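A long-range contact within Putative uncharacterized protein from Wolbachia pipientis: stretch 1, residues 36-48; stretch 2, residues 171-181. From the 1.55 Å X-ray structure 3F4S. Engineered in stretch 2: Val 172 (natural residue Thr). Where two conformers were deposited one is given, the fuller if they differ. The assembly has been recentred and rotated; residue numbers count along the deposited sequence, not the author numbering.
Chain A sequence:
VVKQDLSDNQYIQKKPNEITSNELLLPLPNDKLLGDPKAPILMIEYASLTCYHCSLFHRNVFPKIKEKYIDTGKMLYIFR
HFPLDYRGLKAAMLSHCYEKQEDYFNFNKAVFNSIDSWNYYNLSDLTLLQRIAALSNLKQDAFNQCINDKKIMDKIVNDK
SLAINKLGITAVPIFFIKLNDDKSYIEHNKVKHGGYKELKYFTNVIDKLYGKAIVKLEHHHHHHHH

Stretch 1 36-48: DPKAPILMIEYAS
Stretch 2 (171-181) AVPIFFIKLND

Residues 41-47 and 174-179 form neighbouring antiparallel strands, their N-to-C directions 170° apart and their axes approaching to 4.7 Å. Phi/psi cluster near -117/130 (Leu 42 to Tyr 46) and -124/130 (Ile 174 to Ile 177). The register makes Leu 42 with Lys 178, Ile 44 with Phe 176 and Tyr 46 with Ile 174 hydrogen-bonded pairs. Each closes a ring of two bonds: Leu 42 N to Lys 178 O 2.8 Å and Lys 178 N to Leu 42 O 3.0 Å; Ile 44 N to Phe 176 O and Phe 176 N to Ile 44 O, both 2.8 Å; Tyr 46 N to Ile 174 O 2.9 Å and Ile 174 N to Tyr 46 O 3.0 Å. N-H...O angles of 159-170° show near-linear bonds. Between them lie the non-hydrogen-bonded pairs Met 43 with Ile 177 and Glu 45 with Phe 175, CA atoms 4.5 Å apart in both, where CA-H...O contacts form. A further such pair, Ile 41 with Leu 179 (CA to CA 4.7 Å), has CA-to-CB bonds pointing away from the opposing strand, yet Ile 41 (m, m) and Leu 179 (m, t) bring their CD1 and CD2, respectively, to 3.8 Å.

Alternation sends Met 43, Glu 45, Phe 175 and Ile 177 to one face. Met 43 (t, t, m) and Ile 177 (m, t) make a buried apolar contact, CE to CD1 3.7 Å, while Met 43 SD lies 4.2 Å from Phe 175 CD1, obliquely to the ring. Phe 175 (m, chi2 -94°) brings CE1 to 3.4 Å from CD of Glu 45, whose extended t, t chain ends in a carboxylate hydrogen-bonded elsewhere in the structure.

On the other face, Tyr 46 (m, chi2 -91°) and Phe 176 (m, chi2 -85°) meet diagonally, Tyr 46 CD2 to Phe 176 CE2 4.0 Å, the tyrosine atom at the phenylalanine's edge. Ile 44 (m, t) packs its apolar CB 4.4 Å from Phe 176 CB. Leu 42 (t, p) places CD2 4.3 Å from Lys 178 CG, against the aliphatic chain; Lys 178 (p, t, m, m) curls so that NZ bonds Leu 179 O at 3.1 Å. Ile 174 (m, m) leads its end away from the other strand.

Beyond the ladder, a type I turn from Asp 36 to Ala 39 presents carbonyls to Asn 180 (t, chi2 20°): ND2 donates to Pro 37 O (3.0 Å) and Ala 39 O (2.9 Å), while Asn 180 N bonds Pro 40 O (2.9 Å). At the other end, a cis peptide precedes Pro 173, whose CB lies 4.1 Å from Ala 47 CB; engineered Val 172 (chi1 -81°) places CG1 3.6 Å from Tyr 46 O.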

ATOM      1  N   ASP A  36      10.850  -9.612   2.422  1.00 32.69           N
ATOM      2  CA  ASP A  36      11.121 -10.560   3.503  1.00 36.53           C
ATOM      3  C   ASP A  36      10.393 -10.161   4.786  1.00 36.73           C
ATOM      4  O   ASP A  36      10.616  -9.071   5.316  1.00 36.27           O
ATOM      5  CB  ASP A  36      12.627 -10.623   3.760  1.00 41.26           C
ATOM      6  CG  ASP A  36      13.009 -11.701   4.763  1.00 45.44           C
ATOM      7  OD1 ASP A  36      12.110 -12.277   5.413  1.00 48.06           O
ATOM      8  OD2 ASP A  36      14.219 -11.974   4.902  1.00 47.42           O
ATOM      9  N   PRO A  37       9.518 -11.042   5.289  1.00 36.94           N
ATOM     10  CA  PRO A  37       8.803 -10.791   6.546  1.00 37.44           C
ATOM     11  C   PRO A  37       9.748 -10.487   7.708  1.00 38.81           C
ATOM     12  O   PRO A  37       9.342  -9.845   8.679  1.00 40.24           O
ATOM     13  CB  PRO A  37       8.074 -12.113   6.801  1.00 37.19           C
ATOM     14  CG  PRO A  37       7.904 -12.713   5.445  1.00 39.02           C
ATOM     15  CD  PRO A  37       9.125 -12.320   4.669  1.00 37.39           C
ATOM     16  N   LYS A  38      10.992 -10.946   7.613  1.00 39.32           N
ATOM     17  CA  LYS A  38      11.960 -10.723   8.677  1.00 38.17           C
ATOM     18  C   LYS A  38      12.992  -9.656   8.322  1.00 37.91           C
ATOM     19  O   LYS A  38      14.056  -9.589   8.938  1.00 39.26           O
ATOM     20  CB  LYS A  38      12.657 -12.034   9.047  1.00 40.31           C
ATOM     21  CG  LYS A  38      11.706 -13.103   9.550  1.00 40.67           C
ATOM     22  N   ALA A  39      12.679  -8.823   7.336  1.00 35.83           N
ATOM     23  CA  ALA A  39      13.568  -7.727   6.968  1.00 33.91           C
ATOM     24  C   ALA A  39      13.791  -6.812   8.170  1.00 33.10           C
ATOM     25  O   ALA A  39      12.926  -6.702   9.035  1.00 32.46           O
ATOM     26  CB  ALA A  39      12.996  -6.943   5.789  1.00 32.96           C
ATOM     27  N   PRO A  40      14.965  -6.166   8.237  1.00 32.99           N
ATOM     28  CA  PRO A  40      15.291  -5.255   9.341  1.00 32.74           C
ATOM     29  C   PRO A  40      14.348  -4.056   9.431  1.00 31.23           C
ATOM     30  O   PRO A  40      14.044  -3.626  10.545  1.00 32.15           O
ATOM     31  CB  PRO A  40      16.709  -4.781   9.004  1.00 33.15           C
ATOM     32  CG  PRO A  40      17.259  -5.814   8.114  1.00 34.98           C
ATOM     33  CD  PRO A  40      16.116  -6.393   7.347  1.00 33.29           C
ATOM     34  N   ILE A  41      13.897  -3.529   8.290  1.00 29.65           N
ATOM     35  CA  ILE A  41      13.091  -2.313   8.274  1.00 29.31           C
ATOM     36  C   ILE A  41      11.678  -2.615   7.792  1.00 29.14           C
ATOM     37  O   ILE A  41      11.473  -3.519   6.985  1.00 29.40           O
ATOM     38  CB  ILE A  41      13.727  -1.227   7.369  1.00 27.77           C
ATOM     39  CG1 ILE A  41      15.154  -0.925   7.842  1.00 29.14           C
ATOM     40  CG2 ILE A  41      12.871   0.045   7.333  1.00 27.55           C
ATOM     41  CD1 ILE A  41      15.247  -0.548   9.312  1.00 30.81           C
ATOM     42  N   LEU A  42      10.711  -1.856   8.301  1.00 27.67           N
ATOM     43  CA  LEU A  42       9.311  -2.001   7.918  1.00 26.66           C
ATOM     44  C   LEU A  42       8.772  -0.691   7.357  1.00 24.54           C
ATOM     45  O   LEU A  42       8.951   0.364   7.962  1.00 25.01           O
ATOM     46  CB  LEU A  42       8.471  -2.401   9.132  1.00 27.27           C
ATOM     47  CG  LEU A  42       6.951  -2.321   8.949  1.00 28.56           C
ATOM     48  CD1 LEU A  42       6.503  -3.238   7.823  1.00 28.08           C
ATOM     49  CD2 LEU A  42       6.226  -2.665  10.250  1.00 30.67           C
ATOM     50  N   MET A  43       8.104  -0.762   6.210  1.00 22.62           N
ATOM     51  CA  MET A  43       7.363   0.377   5.678  1.00 22.67           C
ATOM     52  C   MET A  43       5.899   0.001   5.514  1.00 22.51           C
ATOM     53  O   MET A  43       5.577  -0.988   4.855  1.00 23.39           O
ATOM     54  CB  MET A  43       7.918   0.842   4.328  1.00 23.39           C
ATOM     55  CG  MET A  43       6.977   1.800   3.582  1.00 22.49           C
ATOM     56  SD  MET A  43       7.586   2.307   1.965  1.00 24.65           S
ATOM     57  CE  MET A  43       8.945   3.370   2.435  1.00 27.44           C
ATOM     58  N   ILE A  44       5.019   0.789   6.124  1.00 21.61           N
ATOM     59  CA  ILE A  44       3.585   0.655   5.916  1.00 19.96           C
ATOM     60  C   ILE A  44       3.127   1.890   5.168  1.00 19.97           C
ATOM     61  O   ILE A  44       3.405   3.005   5.588  1.00 22.30           O
ATOM     62  CB  ILE A  44       2.824   0.558   7.257  1.00 20.95           C
ATOM     63  CG1 ILE A  44       3.237  -0.711   8.009  1.00 23.35           C
ATOM     64  CG2 ILE A  44       1.303   0.591   7.029  1.00 23.33           C
ATOM     65  CD1 ILE A  44       2.768  -0.755   9.460  1.00 24.27           C
ATOM     66  N   GLU A  45       2.456   1.689   4.041  1.00 19.13           N
ATOM     67  CA  GLU A  45       1.937   2.792   3.254  1.00 18.54           C
ATOM     68  C   GLU A  45       0.416   2.727   3.209  1.00 17.75           C
ATOM     69  O   GLU A  45      -0.153   1.672   2.920  1.00 19.71           O
ATOM     70  CB  GLU A  45       2.481   2.737   1.819  1.00 18.59           C
ATOM     71  CG  GLU A  45       1.834   3.772   0.912  1.00 17.89           C
ATOM     72  CD  GLU A  45       2.285   3.684  -0.549  1.00 18.19           C
ATOM     73  OE1 GLU A  45       3.194   2.882  -0.870  1.00 21.23           O
ATOM     74  OE2 GLU A  45       1.725   4.428  -1.383  1.00 19.60           O
ATOM     75  N   TYR A  46      -0.238   3.852   3.492  1.00 17.55           N
ATOM     76  CA  TYR A  46      -1.660   4.010   3.208  1.00 19.13           C
ATOM     77  C   TYR A  46      -1.822   4.940   2.014  1.00 18.15           C
ATOM     78  O   TYR A  46      -1.281   6.048   2.004  1.00 18.83           O
ATOM     79  CB  TYR A  46      -2.393   4.621   4.399  1.00 20.65           C
ATOM     80  CG  TYR A  46      -2.605   3.696   5.573  1.00 20.21           C
ATOM     81  CD1 TYR A  46      -3.762   2.927   5.678  1.00 18.86           C
ATOM     82  CD2 TYR A  46      -1.657   3.603   6.584  1.00 21.76           C
ATOM     83  CE1 TYR A  46      -3.969   2.085   6.768  1.00 19.16           C
ATOM     84  CE2 TYR A  46      -1.850   2.764   7.675  1.00 21.62           C
ATOM     85  CZ  TYR A  46      -3.005   2.008   7.759  1.00 21.31           C
ATOM     86  OH  TYR A  46      -3.198   1.190   8.842  1.00 23.75           O
ATOM     87  N   ALA A  47      -2.578   4.510   1.010  1.00 16.59           N
ATOM     88  CA  ALA A  47      -2.812   5.363  -0.150  1.00 17.38           C
ATOM     89  C   ALA A  47      -4.105   4.995  -0.856  1.00 18.01           C
ATOM     90  O   ALA A  47      -4.571   3.866  -0.760  1.00 17.73           O
ATOM     91  CB  ALA A  47      -1.638   5.277  -1.126  1.00 17.71           C
ATOM     92  N   SER A  48      -4.676   5.969  -1.556  1.00 15.92           N
ATOM     93  CA  SER A  48      -5.812   5.752  -2.433  1.00 16.25           C
ATOM     94  C   SER A  48      -5.287   5.464  -3.831  1.00 16.44           C
ATOM     95  O   SER A  48      -4.382   6.158  -4.319  1.00 16.96           O
ATOM     96  CB  SER A  48      -6.680   7.012  -2.474  1.00 16.81           C
ATOM     97  OG  SER A  48      -7.467   7.040  -3.648  1.00 16.55           O
ATOM     98  N   ALA A 171      -5.068  13.033   4.931  1.00 38.72           N
ATOM     99  CA  ALA A 171      -4.639  13.066   3.540  1.00 34.90           C
ATOM    100  C   ALA A 171      -3.720  11.895   3.219  1.00 31.03           C
ATOM    101  O   ALA A 171      -3.066  11.346   4.101  1.00 33.25           O
ATOM    102  CB  ALA A 171      -3.938  14.372   3.236  1.00 35.83           C
ATOM    103  N   VAL A 172      -3.676  11.517   1.947  0.50 29.11           N
ATOM    104  CA  VAL A 172      -2.803  10.443   1.502  0.50 27.08           C
ATOM    105  C   VAL A 172      -1.877  10.966   0.404  0.50 27.63           C
ATOM    106  O   VAL A 172      -2.196  11.957  -0.259  0.50 28.86           O
ATOM    107  CB  VAL A 172      -3.617   9.213   1.017  0.50 23.85           C
ATOM    108  CG1 VAL A 172      -4.060   8.374   2.207  0.50 23.70           C
ATOM    109  CG2 VAL A 172      -4.822   9.652   0.181  0.50 22.78           C
ATOM    110  N   PRO A 173      -0.724  10.311   0.215  1.00 25.83           N
ATOM    111  CA  PRO A 173      -0.326   9.098   0.943  1.00 25.21           C
ATOM    112  C   PRO A 173       0.313   9.371   2.308  1.00 24.28           C
ATOM    113  O   PRO A 173       0.771  10.478   2.598  1.00 24.58           O
ATOM    114  CB  PRO A 173       0.710   8.483   0.015  1.00 26.64           C
ATOM    115  CG  PRO A 173       1.369   9.682  -0.623  1.00 26.94           C
ATOM    116  CD  PRO A 173       0.308  10.742  -0.746  1.00 26.99           C
ATOM    117  N   ILE A 174       0.347   8.339   3.140  1.00 22.95           N
ATOM    118  CA  ILE A 174       1.055   8.387   4.406  1.00 21.60           C
ATOM    119  C   ILE A 174       1.940   7.149   4.498  1.00 21.13           C
ATOM    120  O   ILE A 174       1.525   6.045   4.108  1.00 22.15           O
ATOM    121  CB  ILE A 174       0.083   8.402   5.597  1.00 27.62           C
ATOM    122  CG1 ILE A 174      -0.683   9.727   5.652  1.00 31.43           C
ATOM    123  CG2 ILE A 174       0.832   8.169   6.900  1.00 30.41           C
ATOM    124  CD1 ILE A 174       0.153  10.894   6.131  1.00 32.60           C
ATOM    125  N   PHE A 175       3.151   7.332   5.018  1.00 19.39           N
ATOM    126  CA  PHE A 175       4.104   6.240   5.189  1.00 19.00           C
ATOM    127  C   PHE A 175       4.568   6.164   6.625  1.00 21.43           C
ATOM    128  O   PHE A 175       4.871   7.181   7.247  1.00 23.75           O
ATOM    129  CB  PHE A 175       5.337   6.462   4.306  1.00 19.53           C
ATOM    130  CG  PHE A 175       5.019   6.656   2.857  1.00 21.13           C
ATOM    131  CD1 PHE A 175       5.033   5.581   1.980  1.00 22.71           C
ATOM    132  CD2 PHE A 175       4.709   7.915   2.364  1.00 22.50           C
ATOM    133  CE1 PHE A 175       4.735   5.757   0.642  1.00 23.86           C
ATOM    134  CE2 PHE A 175       4.411   8.096   1.023  1.00 23.55           C
ATOM    135  CZ  PHE A 175       4.424   7.013   0.163  1.00 23.73           C
ATOM    136  N   PHE A 176       4.635   4.950   7.149  1.00 21.15           N
ATOM    137  CA  PHE A 176       5.247   4.727   8.445  1.00 22.15           C
ATOM    138  C   PHE A 176       6.466   3.859   8.211  1.00 22.05           C
ATOM    139  O   PHE A 176       6.360   2.768   7.647  1.00 23.84           O
ATOM    140  CB  PHE A 176       4.265   4.060   9.408  1.00 22.72           C
ATOM    141  CG  PHE A 176       3.049   4.892   9.699  1.00 24.77           C
ATOM    142  CD1 PHE A 176       3.070   5.852  10.701  1.00 26.46           C
ATOM    143  CD2 PHE A 176       1.887   4.724   8.962  1.00 26.24           C
ATOM    144  CE1 PHE A 176       1.954   6.623  10.966  1.00 26.34           C
ATOM    145  CE2 PHE A 176       0.766   5.491   9.221  1.00 26.32           C
ATOM    146  CZ  PHE A 176       0.802   6.445  10.223  1.00 27.36           C
ATOM    147  N   ILE A 177       7.624   4.361   8.625  1.00 22.57           N
ATOM    148  CA  ILE A 177       8.883   3.655   8.429  1.00 23.53           C
ATOM    149  C   ILE A 177       9.585   3.476   9.773  1.00 25.41           C
ATOM    150  O   ILE A 177       9.893   4.450  10.460  1.00 26.96           O
ATOM    151  CB  ILE A 177       9.804   4.403   7.448  1.00 25.63           C
ATOM    152  CG1 ILE A 177       9.052   4.739   6.156  1.00 23.33           C
ATOM    153  CG2 ILE A 177      11.057   3.570   7.157  1.00 26.26           C
ATOM    154  CD1 ILE A 177       9.801   5.681   5.238  1.00 23.12           C
ATOM    155  N   LYS A 178       9.829   2.225  10.144  1.00 25.10           N
ATOM    156  CA  LYS A 178      10.317   1.918  11.478  1.00 27.59           C
ATOM    157  C   LYS A 178      11.067   0.594  11.470  1.00 29.37           C
ATOM    158  O   LYS A 178      11.055  -0.136  10.477  1.00 28.94           O
ATOM    159  CB  LYS A 178       9.144   1.846  12.465  1.00 28.46           C
ATOM    160  CG  LYS A 178       8.158   0.727  12.159  1.00 31.84           C
ATOM    161  CD  LYS A 178       6.895   0.809  13.015  1.00 35.87           C
ATOM    162  CE  LYS A 178       7.215   0.719  14.500  1.00 39.40           C
ATOM    163  NZ  LYS A 178       7.947  -0.529  14.862  1.00 42.08           N
ATOM    164  N   LEU A 179      11.725   0.292  12.581  1.00 31.25           N
ATOM    165  CA  LEU A 179      12.365  -1.001  12.743  1.00 32.62           C
ATOM    166  C   LEU A 179      11.287  -2.069  12.729  1.00 34.60           C
ATOM    167  O   LEU A 179      10.224  -1.905  13.328  1.00 35.87           O
ATOM    168  CB  LEU A 179      13.137  -1.054  14.057  1.00 35.17           C
ATOM    169  CG  LEU A 179      14.267  -0.033  14.163  1.00 38.74           C
ATOM    170  CD1 LEU A 179      14.926  -0.107  15.534  1.00 41.32           C
ATOM    171  CD2 LEU A 179      15.281  -0.255  13.054  1.00 40.04           C
ATOM    172  N   ASN A 180      11.551  -3.157  12.020  1.00 34.62           N
ATOM    173  CA  ASN A 180      10.607  -4.255  11.966  1.00 36.49           C
ATOM    174  C   ASN A 180      10.757  -5.122  13.216  1.00 38.52           C
ATOM    175  O   ASN A 180      11.159  -6.276  13.128  1.00 37.74           O
ATOM    176  CB  ASN A 180      10.829  -5.074  10.692  1.00 34.89           C
ATOM    177  CG  ASN A 180       9.756  -6.122  10.467  1.00 34.99           C
ATOM    178  OD1 ASN A 180       8.654  -6.038  11.014  1.00 35.66           O
ATOM    179  ND2 ASN A 180      10.074  -7.118   9.650  1.00 33.94           N
ATOM    180  N   ASP A 181      10.444  -4.542  14.372  0.50 39.77           N
ATOM    181  CA  ASP A 181      10.507  -5.247  15.650  0.50 41.97           C
ATOM    182  C   ASP A 181       9.165  -5.177  16.373  0.50 44.25           C
ATOM    183  O   ASP A 181       8.718  -4.100  16.772  0.50 45.01           O
ATOM    184  CB  ASP A 181      11.606  -4.658  16.537  0.50 41.80           C
ATOM    185  CG  ASP A 181      11.574  -5.209  17.952  0.50 42.71           C
ATOM    186  OD1 ASP A 181      11.084  -6.342  18.144  0.50 42.93           O
ATOM    187  OD2 ASP A 181      12.041  -4.508  18.874  0.50 43.57           O
TER